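Local coordinates for prephenate dehydratase (Arthrobacter aurescens, PDB 3MWB), which probably catalyses the conversion of prephenate to phenylpyruvate, with loss of carbon dioxide and water, in phenylalanine biosynthesis, and binds L-phenylalanine, at residues A[8-13]-A[33-38]. Residues are numbered along the deposited sequence; the frame is centred on the assembly and turned at random. Where two conformers were deposited one is given.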
# COMPACT_ATOMS: atom_id res chain seq x y z
N THR A 8 -19.93 7.24 41.50
CA THR A 8 -20.02 5.81 41.70
C THR A 8 -19.17 5.06 40.68
O THR A 8 -19.33 5.26 39.49
CB THR A 8 -21.49 5.32 41.58
OG1 THR A 8 -22.33 6.09 42.45
CG2 THR A 8 -21.61 3.85 41.94
N TYR A 9 -18.29 4.21 41.15
CA TYR A 9 -17.52 3.36 40.28
C TYR A 9 -17.94 1.92 40.43
O TYR A 9 -18.28 1.49 41.54
CB TYR A 9 -16.04 3.45 40.63
CG TYR A 9 -15.42 4.79 40.35
CD1 TYR A 9 -15.39 5.30 39.06
CD2 TYR A 9 -14.85 5.54 41.38
CE1 TYR A 9 -14.82 6.54 38.80
CE2 TYR A 9 -14.28 6.77 41.12
CZ TYR A 9 -14.26 7.26 39.83
OH TYR A 9 -13.68 8.48 39.57
N THR A 10 -17.91 1.19 39.33
CA THR A 10 -17.91 -0.24 39.39
C THR A 10 -16.52 -0.74 38.98
O THR A 10 -15.71 0.02 38.44
CB THR A 10 -19.00 -0.88 38.51
OG1 THR A 10 -18.75 -0.58 37.14
CG2 THR A 10 -20.40 -0.36 38.91
N PHE A 11 -16.25 -2.01 39.24
CA PHE A 11 -15.00 -2.65 38.87
C PHE A 11 -15.21 -4.14 38.90
O PHE A 11 -16.19 -4.64 39.49
CB PHE A 11 -13.84 -2.25 39.79
CG PHE A 11 -14.01 -2.65 41.23
CD1 PHE A 11 -14.80 -1.90 42.09
CD2 PHE A 11 -13.36 -3.78 41.73
CE1 PHE A 11 -14.93 -2.26 43.41
CE2 PHE A 11 -13.49 -4.15 43.06
CZ PHE A 11 -14.28 -3.40 43.90
N LEU A 12 -14.29 -4.86 38.25
CA LEU A 12 -14.32 -6.30 38.25
C LEU A 12 -13.96 -6.78 39.66
O LEU A 12 -12.87 -6.54 40.14
CB LEU A 12 -13.33 -6.86 37.21
CG LEU A 12 -13.31 -8.38 37.02
CD1 LEU A 12 -14.66 -8.93 36.54
CD2 LEU A 12 -12.21 -8.79 36.04
N GLY A 13 -14.93 -7.41 40.31
CA GLY A 13 -14.74 -7.86 41.68
C GLY A 13 -14.11 -9.23 41.73
O GLY A 13 -13.73 -9.79 40.69
N THR A 33 -17.77 5.85 46.03
CA THR A 33 -18.48 4.59 46.11
C THR A 33 -17.87 3.63 45.10
O THR A 33 -17.78 3.94 43.91
CB THR A 33 -20.00 4.78 45.87
OG1 THR A 33 -20.52 5.70 46.83
CG2 THR A 33 -20.75 3.47 46.01
N ARG A 34 -17.39 2.49 45.58
CA ARG A 34 -16.80 1.47 44.72
C ARG A 34 -17.60 0.17 44.81
O ARG A 34 -17.65 -0.47 45.85
CB ARG A 34 -15.31 1.25 45.04
CG ARG A 34 -14.49 2.53 45.05
CD ARG A 34 -13.03 2.29 45.44
NE ARG A 34 -12.87 1.55 46.70
CZ ARG A 34 -12.94 2.09 47.92
NH1 ARG A 34 -13.16 3.40 48.08
NH2 ARG A 34 -12.78 1.32 48.99
N ILE A 35 -18.22 -0.19 43.70
CA ILE A 35 -19.09 -1.36 43.62
C ILE A 35 -18.38 -2.51 42.92
O ILE A 35 -18.05 -2.40 41.73
CB ILE A 35 -20.38 -1.03 42.83
CG1 ILE A 35 -21.09 0.20 43.42
CG2 ILE A 35 -21.31 -2.24 42.77
CD1 ILE A 35 -21.42 0.05 44.87
N PRO A 36 -18.14 -3.63 43.63
CA PRO A 36 -17.55 -4.77 42.92
C PRO A 36 -18.60 -5.51 42.10
O PRO A 36 -19.74 -5.67 42.56
CB PRO A 36 -17.06 -5.68 44.05
CG PRO A 36 -17.97 -5.36 45.19
CD PRO A 36 -18.30 -3.90 45.08
N CYS A 37 -18.24 -5.93 40.90
CA CYS A 37 -19.18 -6.63 40.05
C CYS A 37 -18.62 -7.99 39.69
O CYS A 37 -17.41 -8.15 39.61
CB CYS A 37 -19.50 -5.83 38.79
SG CYS A 37 -20.35 -4.30 39.14
N THR A 38 -19.52 -8.94 39.48
CA THR A 38 -19.20 -10.33 39.16
C THR A 38 -18.27 -10.45 37.96
O THR A 38 -17.32 -11.23 37.98
CB THR A 38 -20.49 -11.12 38.83
OG1 THR A 38 -21.36 -11.15 39.96
CG2 THR A 38 -20.16 -12.54 38.44
O HOH W 1 -15.23 -11.61 39.54
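Y9 and F11 of strand 8-12 each bond through both N and O to strand 33-37, which runs parallel at an angle of 29°. Y9 N donates to T33 O at 2.8 Å, and I35 N returns a bond to Y9 O. F11 N then gives a longer, more bent bond to I35 O, 3.1 Å and 136° at the hydrogen. C37 N donates to F11 O, and G13 N to C37 O. Past the strand ends, one water donates to both G13 O and T38 O.

The two strands and helix 18-23 form a beta-alpha-beta unit of the prephenate dehydratase domain. Strand 33-37 is outermost in its sheet within this chain; strand 54-60 flanks 8-12 on the other side.

The F11 ring and P36 lie side by side. F11 CG sits between its backbone N and carbonyl carbon (chi1 63°). P36 CA makes a CH-pi contact with one ring face, offset toward the rim, 3.9 Å from the centroid, and F11 CZ is 3.6 Å from P36 CB. R34 CB also approaches F11 CE1. L23 of helix 18-23 touches Y9, F11 and R34 on their side of the sheet.

On the side of the sheet that carries T8, T10, T33 and I35, T10 CB meets C37 SG at 3.7 Å. T10 CG2 also meets I35 CB, while T10 OG1 hydrogen-bonds A43 O of helix 40-48. T8 CG2 lies alongside T33 CG2.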